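Local coordinates for L-lysine 6-monooxygenase (Pseudomonas syringae pv. tomato, PDB 5CQF), which probably hydroxylates the side-chain amine of L-lysine in siderophore biosynthesis, as an FAD- and NADPH-dependent flavoprotein monooxygenase, at residues C30-A35 with Q40-L45; N393-G398 with G420-A425; V235-G240 with S279-G284. All coordinates share one frame; numbering follows the deposited sequence.

Contact 1. Residues C30-A35 with Q40-L45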
ATOM      1  N   CYS A  30     -12.859 -29.786 -13.586  1.00 41.73           N
ATOM      2  CA  CYS A  30     -13.077 -28.621 -14.438  1.00 40.86           C
ATOM      3  C   CYS A  30     -12.437 -28.802 -15.806  1.00 40.89           C
ATOM      4  O   CYS A  30     -12.980 -28.366 -16.785  1.00 43.60           O
ATOM      5  CB  CYS A  30     -12.559 -27.340 -13.803  1.00 41.39           C
ATOM      6  SG  CYS A  30     -13.511 -26.782 -12.387  1.00 41.08           S
ATOM      7  N   ALA A  31     -11.277 -29.423 -15.889  1.00 41.12           N
ATOM      8  CA  ALA A  31     -10.666 -29.675 -17.203  1.00 41.96           C
ATOM      9  C   ALA A  31     -11.550 -30.572 -18.050  1.00 43.26           C
ATOM     10  O   ALA A  31     -11.714 -30.330 -19.242  1.00 42.77           O
ATOM     11  CB  ALA A  31      -9.290 -30.302 -17.074  1.00 40.30           C
ATOM     12  N   PHE A  32     -12.108 -31.607 -17.437  1.00 44.68           N
ATOM     13  CA  PHE A  32     -12.975 -32.516 -18.189  1.00 48.45           C
ATOM     14  C   PHE A  32     -14.245 -31.822 -18.614  1.00 49.34           C
ATOM     15  O   PHE A  32     -14.632 -31.903 -19.786  1.00 51.33           O
ATOM     16  CB  PHE A  32     -13.269 -33.789 -17.402  1.00 49.14           C
ATOM     17  CG  PHE A  32     -12.110 -34.733 -17.372  1.00 49.37           C
ATOM     18  CD1 PHE A  32     -11.766 -35.439 -18.503  1.00 50.75           C
ATOM     19  CD2 PHE A  32     -11.333 -34.865 -16.244  1.00 51.18           C
ATOM     20  CE1 PHE A  32     -10.689 -36.282 -18.506  1.00 51.33           C
ATOM     21  CE2 PHE A  32     -10.245 -35.713 -16.230  1.00 52.09           C
ATOM     22  CZ  PHE A  32      -9.925 -36.434 -17.365  1.00 51.84           C
ATOM     23  N   GLU A  33     -14.873 -31.104 -17.694  1.00 48.36           N
ATOM     24  CA  GLU A  33     -16.078 -30.366 -18.063  1.00 51.54           C
ATOM     25  C   GLU A  33     -15.821 -29.305 -19.127  1.00 50.26           C
ATOM     26  O   GLU A  33     -16.595 -29.206 -20.053  1.00 49.77           O
ATOM     27  CB  GLU A  33     -16.770 -29.769 -16.843  1.00 53.93           C
ATOM     28  CG  GLU A  33     -17.313 -30.824 -15.880  1.00 59.53           C
ATOM     29  CD  GLU A  33     -18.485 -31.636 -16.451  1.00 65.35           C
ATOM     30  OE1 GLU A  33     -19.310 -31.054 -17.202  1.00 73.10           O
ATOM     31  OE2 GLU A  33     -18.580 -32.852 -16.146  1.00 68.45           O
ATOM     32  N   ASP A  34     -14.753 -28.511 -19.018  1.00 49.91           N
ATOM     33  CA  ASP A  34     -14.408 -27.576 -20.105  1.00 50.35           C
ATOM     34  C   ASP A  34     -14.417 -28.301 -21.448  1.00 51.99           C
ATOM     35  O   ASP A  34     -14.964 -27.811 -22.424  1.00 52.95           O
ATOM     36  CB  ASP A  34     -13.021 -26.957 -19.911  1.00 49.40           C
ATOM     37  CG  ASP A  34     -13.003 -25.820 -18.872  1.00 51.69           C
ATOM     38  OD1 ASP A  34     -14.074 -25.470 -18.305  1.00 52.23           O
ATOM     39  OD2 ASP A  34     -11.889 -25.282 -18.619  1.00 49.51           O
ATOM     40  N   ALA A  35     -13.801 -29.474 -21.477  1.00 52.81           N
ATOM     41  CA  ALA A  35     -13.666 -30.255 -22.695  1.00 58.02           C
ATOM     42  C   ALA A  35     -15.021 -30.795 -23.218  1.00 60.77           C
ATOM     43  O   ALA A  35     -15.344 -30.643 -24.398  1.00 60.92           O
ATOM     44  CB  ALA A  35     -12.678 -31.383 -22.462  1.00 57.92           C
ATOM     45  N   GLN A  40     -14.828 -31.400 -27.130  1.00 78.64           N
ATOM     46  CA  GLN A  40     -13.504 -31.979 -27.363  1.00 77.97           C
ATOM     47  C   GLN A  40     -13.448 -33.418 -26.838  1.00 78.80           C
ATOM     48  O   GLN A  40     -14.221 -33.781 -25.954  1.00 79.10           O
ATOM     49  CB  GLN A  40     -12.428 -31.107 -26.718  1.00 78.27           C
ATOM     50  CG  GLN A  40     -12.339 -29.709 -27.325  1.00 78.20           C
ATOM     51  CD  GLN A  40     -11.782 -28.656 -26.364  1.00 78.45           C
ATOM     52  OE1 GLN A  40     -11.671 -28.881 -25.160  1.00 77.05           O
ATOM     53  NE2 GLN A  40     -11.447 -27.489 -26.901  1.00 78.86           N
ATOM     54  N   PRO A  41     -12.541 -34.250 -27.392  1.00 81.20           N
ATOM     55  CA  PRO A  41     -12.555 -35.704 -27.122  1.00 80.98           C
ATOM     56  C   PRO A  41     -12.377 -36.084 -25.658  1.00 77.93           C
ATOM     57  O   PRO A  41     -12.938 -37.079 -25.197  1.00 75.93           O
ATOM     58  CB  PRO A  41     -11.359 -36.231 -27.932  1.00 82.44           C
ATOM     59  CG  PRO A  41     -11.072 -35.171 -28.942  1.00 85.24           C
ATOM     60  CD  PRO A  41     -11.435 -33.874 -28.292  1.00 82.15           C
ATOM     61  N   LEU A  42     -11.579 -35.303 -24.940  1.00 75.86           N
ATOM     62  CA  LEU A  42     -11.313 -35.563 -23.533  1.00 72.05           C
ATOM     63  C   LEU A  42     -12.589 -35.638 -22.698  1.00 69.20           C
ATOM     64  O   LEU A  42     -12.626 -36.324 -21.681  1.00 68.10           O
ATOM     65  CB  LEU A  42     -10.427 -34.460 -22.980  1.00 73.62           C
ATOM     66  CG  LEU A  42     -10.134 -34.567 -21.485  1.00 72.78           C
ATOM     67  CD1 LEU A  42      -8.883 -35.386 -21.253  1.00 75.20           C
ATOM     68  CD2 LEU A  42     -10.000 -33.195 -20.853  1.00 72.31           C
ATOM     69  N   GLY A  43     -13.627 -34.925 -23.126  1.00 67.99           N
ATOM     70  CA  GLY A  43     -14.893 -34.895 -22.409  1.00 68.41           C
ATOM     71  C   GLY A  43     -15.671 -36.197 -22.396  1.00 71.89           C
ATOM     72  O   GLY A  43     -16.597 -36.351 -21.593  1.00 69.59           O
ATOM     73  N   ASP A  44     -15.298 -37.129 -23.277  1.00 74.46           N
ATOM     74  CA  ASP A  44     -15.988 -38.415 -23.402  1.00 75.11           C
ATOM     75  C   ASP A  44     -15.487 -39.424 -22.383  1.00 72.62           C
ATOM     76  O   ASP A  44     -16.216 -40.322 -21.988  1.00 72.65           O
ATOM     77  CB  ASP A  44     -15.816 -38.986 -24.812  1.00 77.13           C
ATOM     78  CG  ASP A  44     -16.327 -38.044 -25.888  1.00 77.48           C
ATOM     79  OD1 ASP A  44     -17.373 -37.389 -25.675  1.00 76.80           O
ATOM     80  OD2 ASP A  44     -15.672 -37.956 -26.945  1.00 78.47           O
ATOM     81  N   LEU A  45     -14.242 -39.270 -21.961  1.00 71.54           N
ATOM     82  CA  LEU A  45     -13.640 -40.140 -20.941  1.00 69.03           C
ATOM     83  C   LEU A  45     -14.449 -40.075 -19.639  1.00 64.04           C
ATOM     84  O   LEU A  45     -14.819 -39.004 -19.182  1.00 62.94           O
ATOM     85  CB  LEU A  45     -12.201 -39.689 -20.728  1.00 70.89           C
ATOM     86  CG  LEU A  45     -11.199 -40.443 -19.855  1.00 74.88           C
ATOM     87  CD1 LEU A  45      -9.784 -40.135 -20.345  1.00 74.34           C
ATOM     88  CD2 LEU A  45     -11.321 -40.081 -18.377  1.00 74.81           C
TER
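Gln40 returns the chain to Ala35 and shows how a helix and the loop that follows it can be joined by both polar and apolar contacts. The backbone N of Gln40 donates to Ala35 O over 2.9 Å. The Gln40 CG lies beside the backbone N of its own residue and the chain beyond is extended, which carries the amide back alongside the helix until OE1 rests against Ala35 CA. Leu42, in the short 3-10 segment 41-43, supplies most of the apolar contact. CG anti to the backbone N (chi1 177°) carries its isobutyl group to the helix, where CD2 meets Ala35 CB at 3.6 Å and Leu42 CG lies 3.5 Å from Phe32 CE1; CD1 also comes up obliquely to the ring, though its exact placing is less certain. The Phe32 and Leu42 side chains cross at about a right angle, and Leu42 O sits in the plane of the ring at its edge, 3.4 Å from CD1 of Phe32. Gly43, having no side chain, lets the backbones draw together, its CA 4.8 Å from the CA of Ala35, and its N lies near Ala35 CB. Leu45 finishes the row, CD2 reaching Phe32 CE1 at 3.9 Å.

Helix 23-37 links the adjacent parallel strands 16-19 and 47-50, a beta-alpha-beta crossover of Rossmann type, and this loop makes the return to the second strand. Phe32 also packs on Ile47 and Tyr49 of that strand and on Ala423 and Leu426 of helix 412-428. On another side of the helix, Asp34 bonds to Ser85 and Asn82 and forms a salt bridge with Arg81. Across the contact one main-chain bond ties Gln40 to the helix, and what else meets is mainly hydrocarbon around Leu42, while the 3-10 turn is held by its own backbone bonds.

Contact 2. Residues N393-G398 with G420-A425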
ATOM      1  N   ASN A 393      -1.938 -47.118 -14.957  1.00 64.62           N
ATOM      2  CA  ASN A 393      -1.327 -45.845 -14.661  1.00 59.64           C
ATOM      3  C   ASN A 393      -1.862 -45.234 -13.403  1.00 52.56           C
ATOM      4  O   ASN A 393      -3.054 -45.319 -13.084  1.00 47.07           O
ATOM      5  CB  ASN A 393      -1.538 -44.895 -15.816  1.00 64.18           C
ATOM      6  CG  ASN A 393      -1.096 -45.493 -17.127  1.00 67.75           C
ATOM      7  OD1 ASN A 393       0.091 -45.508 -17.432  1.00 71.22           O
ATOM      8  ND2 ASN A 393      -2.049 -46.002 -17.905  1.00 68.32           N
ATOM      9  N   ILE A 394      -0.942 -44.607 -12.684  1.00 51.31           N
ATOM     10  CA  ILE A 394      -1.264 -43.928 -11.450  1.00 49.19           C
ATOM     11  C   ILE A 394      -0.574 -42.576 -11.456  1.00 47.14           C
ATOM     12  O   ILE A 394       0.559 -42.453 -11.938  1.00 44.60           O
ATOM     13  CB  ILE A 394      -0.823 -44.746 -10.223  1.00 50.87           C
ATOM     14  CG1 ILE A 394      -1.400 -46.181 -10.273  1.00 51.97           C
ATOM     15  CG2 ILE A 394      -1.265 -44.059  -8.937  1.00 50.46           C
ATOM     16  CD1 ILE A 394      -0.662 -47.163  -9.404  1.00 51.96           C
ATOM     17  N   TRP A 395      -1.284 -41.579 -10.924  1.00 46.73           N
ATOM     18  CA  TRP A 395      -0.800 -40.206 -10.810  1.00 45.68           C
ATOM     19  C   TRP A 395      -0.980 -39.783  -9.378  1.00 45.83           C
ATOM     20  O   TRP A 395      -2.000 -40.138  -8.769  1.00 49.70           O
ATOM     21  CB  TRP A 395      -1.625 -39.276 -11.670  1.00 44.87           C
ATOM     22  CG  TRP A 395      -1.393 -39.414 -13.149  1.00 47.14           C
ATOM     23  CD1 TRP A 395      -0.516 -38.695 -13.910  1.00 47.99           C
ATOM     24  CD2 TRP A 395      -2.065 -40.300 -14.051  1.00 44.56           C
ATOM     25  NE1 TRP A 395      -0.591 -39.092 -15.217  1.00 46.87           N
ATOM     26  CE2 TRP A 395      -1.533 -40.075 -15.330  1.00 45.21           C
ATOM     27  CE3 TRP A 395      -3.035 -41.278 -13.892  1.00 45.02           C
ATOM     28  CZ2 TRP A 395      -1.947 -40.783 -16.446  1.00 46.66           C
ATOM     29  CZ3 TRP A 395      -3.456 -41.980 -15.003  1.00 45.69           C
ATOM     30  CH2 TRP A 395      -2.911 -41.729 -16.264  1.00 46.81           C
ATOM     31  N   VAL A 396      -0.013 -39.046  -8.836  1.00 42.02           N
ATOM     32  CA  VAL A 396      -0.210 -38.375  -7.553  1.00 42.99           C
ATOM     33  C   VAL A 396      -0.324 -36.875  -7.799  1.00 42.61           C
ATOM     34  O   VAL A 396       0.633 -36.248  -8.200  1.00 42.91           O
ATOM     35  CB  VAL A 396       0.903 -38.671  -6.535  1.00 43.45           C
ATOM     36  CG1 VAL A 396       0.628 -37.958  -5.209  1.00 43.34           C
ATOM     37  CG2 VAL A 396       1.009 -40.161  -6.302  1.00 42.70           C
ATOM     38  N   ASN A 397      -1.514 -36.324  -7.572  1.00 43.10           N
ATOM     39  CA  ASN A 397      -1.815 -34.923  -7.912  1.00 44.47           C
ATOM     40  C   ASN A 397      -1.431 -33.951  -6.799  1.00 45.38           C
ATOM     41  O   ASN A 397      -2.288 -33.348  -6.141  1.00 50.28           O
ATOM     42  CB  ASN A 397      -3.298 -34.783  -8.261  1.00 42.17           C
ATOM     43  CG  ASN A 397      -3.609 -33.498  -8.976  1.00 42.51           C
ATOM     44  OD1 ASN A 397      -2.737 -32.660  -9.173  1.00 42.21           O
ATOM     45  ND2 ASN A 397      -4.870 -33.334  -9.379  1.00 43.07           N
ATOM     46  N   GLY A 398      -0.135 -33.781  -6.605  1.00 45.61           N
ATOM     47  CA  GLY A 398       0.369 -32.887  -5.554  1.00 44.56           C
ATOM     48  C   GLY A 398       1.867 -32.690  -5.701  1.00 43.86           C
ATOM     49  O   GLY A 398       2.517 -33.369  -6.498  1.00 42.84           O
ATOM     50  N   GLY A 420      -4.369 -29.846 -16.084  1.00 44.85           N
ATOM     51  CA  GLY A 420      -4.156 -29.908 -17.529  1.00 45.66           C
ATOM     52  C   GLY A 420      -3.217 -31.046 -17.956  1.00 46.83           C
ATOM     53  O   GLY A 420      -3.515 -31.802 -18.874  1.00 45.39           O
ATOM     54  N   ARG A 421      -2.086 -31.159 -17.283  1.00 44.91           N
ATOM     55  CA  ARG A 421      -1.109 -32.187 -17.563  1.00 48.89           C
ATOM     56  C   ARG A 421      -1.658 -33.594 -17.317  1.00 49.35           C
ATOM     57  O   ARG A 421      -1.363 -34.514 -18.083  1.00 51.05           O
ATOM     58  CB  ARG A 421       0.124 -32.007 -16.675  1.00 51.48           C
ATOM     59  CG  ARG A 421       1.001 -30.823 -17.025  1.00 53.65           C
ATOM     60  CD  ARG A 421       2.453 -31.106 -16.624  1.00 59.35           C
ATOM     61  NE  ARG A 421       3.276 -29.890 -16.622  1.00 62.72           N
ATOM     62  CZ  ARG A 421       4.545 -29.826 -17.016  1.00 61.84           C
ATOM     63  NH1 ARG A 421       5.172 -30.910 -17.452  1.00 65.86           N
ATOM     64  NH2 ARG A 421       5.186 -28.662 -16.992  1.00 63.79           N
ATOM     65  N   ILE A 422      -2.449 -33.753 -16.257  1.00 45.95           N
ATOM     66  CA  ILE A 422      -2.986 -35.049 -15.917  1.00 44.71           C
ATOM     67  C   ILE A 422      -4.122 -35.429 -16.854  1.00 44.88           C
ATOM     68  O   ILE A 422      -4.159 -36.549 -17.352  1.00 45.96           O
ATOM     69  CB  ILE A 422      -3.380 -35.139 -14.430  1.00 43.28           C
ATOM     70  CG1 ILE A 422      -2.112 -35.195 -13.584  1.00 42.32           C
ATOM     71  CG2 ILE A 422      -4.214 -36.388 -14.134  1.00 43.32           C
ATOM     72  CD1 ILE A 422      -2.329 -34.893 -12.113  1.00 42.60           C
ATOM     73  N   ALA A 423      -5.025 -34.501 -17.133  1.00 45.68           N
ATOM     74  CA  ALA A 423      -6.180 -34.823 -17.961  1.00 46.41           C
ATOM     75  C   ALA A 423      -5.761 -35.178 -19.387  1.00 49.05           C
ATOM     76  O   ALA A 423      -6.350 -36.047 -19.999  1.00 51.67           O
ATOM     77  CB  ALA A 423      -7.173 -33.681 -17.963  1.00 46.24           C
ATOM     78  N   SER A 424      -4.749 -34.514 -19.919  1.00 49.28           N
ATOM     79  CA  SER A 424      -4.196 -34.904 -21.199  1.00 52.93           C
ATOM     80  C   SER A 424      -3.535 -36.283 -21.125  1.00 54.52           C
ATOM     81  O   SER A 424      -3.772 -37.152 -21.992  1.00 54.80           O
ATOM     82  CB  SER A 424      -3.184 -33.870 -21.670  1.00 58.11           C
ATOM     83  OG  SER A 424      -2.166 -33.696 -20.689  1.00 65.56           O
ATOM     84  N   ALA A 425      -2.730 -36.521 -20.091  1.00 53.89           N
ATOM     85  CA  ALA A 425      -2.104 -37.843 -19.961  1.00 51.60           C
ATOM     86  C   ALA A 425      -3.183 -38.908 -19.856  1.00 52.48           C
ATOM     87  O   ALA A 425      -3.052 -39.953 -20.459  1.00 50.48           O
ATOM     88  CB  ALA A 425      -1.154 -37.920 -18.779  1.00 52.20           C
TER
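The side chains of Trp395 and Ile422 lie alongside each other, pointing opposite ways, a worked case of a branched side chain meeting an indole near its rim. The Trp395 ring is set by a CG beside the backbone N (chi1 -72°) and a second torsion near a right angle. Ile422 places CG2 4.2 Å above one face of the ring, offset from its centre, while CG1 comes to 3.9 Å from Trp395 CD1. One helical turn on, Ala425 CB lies obliquely to the same indole, 3.8 Å from Trp395 CZ2 and equally far from NE1. That NE1 is buried here and has no hydrogen-bond partner in the model. Strand 393-396 is an edge strand, within this chain, of the parallel sheet of the Rossmann-type domain, joined to strand 163-166 by backbone bonds, and helix 412-428 packs against it; Ile422 also touches Leu28 of helix 23-37. Past the strand, Asn397 is the centre of an inverse gamma turn. Its CG is anti to the backbone N (chi1 -164°), which sends the amide obliquely across the end of Ile422, where CD1 meets both Asn397 CG and OD1 at 3.7 Å. The polar end of the amide is committed to other partners: OD1 is hydrogen-bonded by Arg418 NE, and ND2 has a weak hydrogen bond with Ser167 OG.

Contact 3. Residues V235-G240 with S279-G284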
ATOM      1  N   VAL A 235       6.517 -21.157  20.164  1.00 35.27           N
ATOM      2  CA  VAL A 235       7.828 -21.810  20.144  1.00 35.49           C
ATOM      3  C   VAL A 235       8.255 -22.100  18.723  1.00 36.45           C
ATOM      4  O   VAL A 235       7.484 -22.671  17.946  1.00 37.26           O
ATOM      5  CB  VAL A 235       7.799 -23.129  20.919  1.00 36.29           C
ATOM      6  CG1 VAL A 235       9.116 -23.851  20.786  1.00 36.90           C
ATOM      7  CG2 VAL A 235       7.505 -22.879  22.402  1.00 36.77           C
ATOM      8  N   HIS A 236       9.487 -21.703  18.397  1.00 37.77           N
ATOM      9  CA  HIS A 236      10.037 -21.811  17.042  1.00 40.03           C
ATOM     10  C   HIS A 236      11.352 -22.571  17.042  1.00 42.30           C
ATOM     11  O   HIS A 236      12.218 -22.316  17.891  1.00 43.63           O
ATOM     12  CB  HIS A 236      10.283 -20.419  16.497  1.00 39.86           C
ATOM     13  CG  HIS A 236       9.053 -19.571  16.489  1.00 41.98           C
ATOM     14  ND1 HIS A 236       8.127 -19.620  15.472  1.00 42.82           N
ATOM     15  CD2 HIS A 236       8.573 -18.687  17.394  1.00 41.79           C
ATOM     16  CE1 HIS A 236       7.138 -18.786  15.740  1.00 42.44           C
ATOM     17  NE2 HIS A 236       7.380 -18.218  16.907  1.00 42.18           N
ATOM     18  N   ARG A 237      11.506 -23.487  16.095  1.00 42.80           N
ATOM     19  CA  ARG A 237      12.749 -24.248  15.952  1.00 46.80           C
ATOM     20  C   ARG A 237      13.899 -23.327  15.559  1.00 45.36           C
ATOM     21  O   ARG A 237      15.038 -23.570  15.921  1.00 43.44           O
ATOM     22  CB  ARG A 237      12.616 -25.355  14.901  1.00 49.92           C
ATOM     23  CG  ARG A 237      13.823 -26.298  14.812  1.00 56.55           C
ATOM     24  CD  ARG A 237      13.550 -27.459  13.845  1.00 62.75           C
ATOM     25  NE  ARG A 237      13.237 -26.943  12.501  1.00 69.66           N
ATOM     26  CZ  ARG A 237      14.108 -26.808  11.489  1.00 72.88           C
ATOM     27  NH1 ARG A 237      15.391 -27.186  11.596  1.00 70.41           N
ATOM     28  NH2 ARG A 237      13.682 -26.295  10.342  1.00 74.37           N
ATOM     29  N   CYS A 238      13.584 -22.287  14.803  1.00 42.52           N
ATOM     30  CA  CYS A 238      14.573 -21.325  14.365  1.00 44.65           C
ATOM     31  C   CYS A 238      14.149 -19.930  14.871  1.00 41.66           C
ATOM     32  O   CYS A 238      13.731 -19.806  16.023  1.00 39.00           O
ATOM     33  CB  CYS A 238      14.748 -21.427  12.827  1.00 48.43           C
ATOM     34  SG  CYS A 238      15.498 -22.996  12.237  1.00 57.74           S
ATOM     35  N   ALA A 239      14.274 -18.883  14.056  1.00 41.37           N
ATOM     36  CA  ALA A 239      13.776 -17.550  14.435  1.00 42.33           C
ATOM     37  C   ALA A 239      12.267 -17.515  14.363  1.00 40.98           C
ATOM     38  O   ALA A 239      11.626 -18.371  13.716  1.00 40.23           O
ATOM     39  CB  ALA A 239      14.363 -16.450  13.547  1.00 43.75           C
ATOM     40  N   GLY A 240      11.690 -16.537  15.044  1.00 38.31           N
ATOM     41  CA  GLY A 240      10.233 -16.475  15.107  1.00 38.32           C
ATOM     42  C   GLY A 240       9.555 -15.974  13.851  1.00 38.02           C
ATOM     43  O   GLY A 240      10.129 -15.916  12.771  1.00 38.11           O
ATOM     44  N   SER A 279      18.079 -26.553   4.684  1.00 68.90           N
ATOM     45  CA  SER A 279      18.786 -25.666   5.611  1.00 68.66           C
ATOM     46  C   SER A 279      18.524 -24.173   5.303  1.00 64.61           C
ATOM     47  O   SER A 279      18.660 -23.325   6.178  1.00 64.17           O
ATOM     48  CB  SER A 279      20.285 -26.000   5.639  1.00 68.12           C
ATOM     49  OG  SER A 279      20.859 -25.927   4.348  1.00 70.00           O
ATOM     50  N   THR A 280      18.150 -23.861   4.069  1.00 87.69           N
ATOM     51  CA  THR A 280      17.712 -22.515   3.714  1.00 88.98           C
ATOM     52  C   THR A 280      16.407 -22.205   4.423  1.00 89.23           C
ATOM     53  O   THR A 280      16.171 -21.057   4.807  1.00 92.10           O
ATOM     54  CB  THR A 280      17.517 -22.357   2.197  1.00 89.75           C
ATOM     55  OG1 THR A 280      18.794 -22.401   1.553  1.00 93.23           O
ATOM     56  CG2 THR A 280      16.833 -21.035   1.855  1.00 89.45           C
ATOM     57  N   ASN A 281      15.549 -23.215   4.579  1.00 89.40           N
ATOM     58  CA  ASN A 281      14.461 -23.131   5.555  1.00 89.87           C
ATOM     59  C   ASN A 281      13.273 -22.233   5.097  1.00 82.27           C
ATOM     60  O   ASN A 281      12.569 -21.678   5.947  1.00 73.26           O
ATOM     61  CB  ASN A 281      15.057 -22.618   6.904  1.00 94.78           C
ATOM     62  CG  ASN A 281      14.622 -23.434   8.118  1.00 95.97           C
ATOM     63  OD1 ASN A 281      15.459 -24.054   8.792  1.00 94.85           O
ATOM     64  ND2 ASN A 281      13.325 -23.417   8.419  1.00 90.81           N
ATOM     65  N   TYR A 282      13.047 -22.098   3.782  1.00 81.76           N
ATOM     66  CA  TYR A 282      11.923 -21.277   3.267  1.00 82.74           C
ATOM     67  C   TYR A 282      10.582 -21.774   3.799  1.00 82.34           C
ATOM     68  O   TYR A 282      10.086 -22.826   3.370  1.00 84.70           O
ATOM     69  CB  TYR A 282      11.822 -21.220   1.711  1.00 81.82           C
ATOM     70  CG  TYR A 282      10.918 -20.065   1.244  1.00 79.67           C
ATOM     71  CD1 TYR A 282       9.523 -20.086   1.459  1.00 77.04           C
ATOM     72  CD2 TYR A 282      11.462 -18.919   0.648  1.00 78.59           C
ATOM     73  CE1 TYR A 282       8.708 -19.021   1.068  1.00 73.79           C
ATOM     74  CE2 TYR A 282      10.650 -17.846   0.263  1.00 74.57           C
ATOM     75  CZ  TYR A 282       9.279 -17.899   0.473  1.00 72.92           C
ATOM     76  OH  TYR A 282       8.492 -16.836   0.092  1.00 68.00           O
ATOM     77  N   ALA A 283      10.000 -20.998   4.711  1.00 76.55           N
ATOM     78  CA  ALA A 283       8.624 -21.203   5.169  1.00 73.72           C
ATOM     79  C   ALA A 283       7.976 -19.820   5.271  1.00 65.88           C
ATOM     80  O   ALA A 283       8.458 -18.952   6.006  1.00 69.01           O
ATOM     81  CB  ALA A 283       8.604 -21.919   6.514  1.00 75.69           C
ATOM     82  N   GLY A 284       6.896 -19.613   4.535  1.00 54.82           N
ATOM     83  CA  GLY A 284       6.415 -18.264   4.271  1.00 48.71           C
ATOM     84  C   GLY A 284       5.019 -18.041   4.795  1.00 42.86           C
ATOM     85  O   GLY A 284       4.226 -18.950   4.868  1.00 40.27           O
TER
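Arg237 and Cys238 meet Asn281 in a small polar surface contact between the loop after strand 231-235 and the end of helix 267-280. The strand belongs to the second parallel sheet, part of a Rossmann-type fold whose GxGxxA pattern is consistent with NADPH binding, as in related flavoprotein monooxygenases. Only 93 Å² is buried, and the bonding is correspondingly slight. Asn281 is the first residue to leave the helical conformation and has a positive phi of 76°, and from there its amide is directed at the loop. Arg237 bends at its third torsion, so that the guanidinium turns its NH2 to the amide with the two planes only 17° apart. The resulting hydrogen bond, Arg237 NH2 to Asn281 OD1, is weak, at 3.3 Å and 128°. Asn281 ND2 is nearly as close to NH2 at 3.5 Å, but both are donors and no bond joins them. The contact also lies at a subunit interface, since Cys238 packs on Trp276, and Tyr282 on Leu243, both partners belonging to a second subunit. Cys238 SG sits 4.1 Å above the centre of one guanidinium face and 3.6 Å from Asn281 OD1.

How the contacts relate
Contacts 1 and 2 are neighbours in one Rossmann-type unit, their centres about 14 Å apart, and they touch where Phe32 CZ meets Ala423 CB at 3.9 Å. Helix 23-37 is thus held by its own following loop in contact 1 and by helix 412-428, which carries half of contact 2. Contact 3 belongs to the other parallel sheet, across the centre of the chain: its centre is about 43 Å from that of contact 1 and about 32 Å from that of contact 2. Asn397 of contact 2 lies near, without touching, a GxGxxG pattern that probably serves FAD, and Arg237 of contact 3 likewise near the GxGxxA pattern, consistent with separate sites for the two dinucleotides.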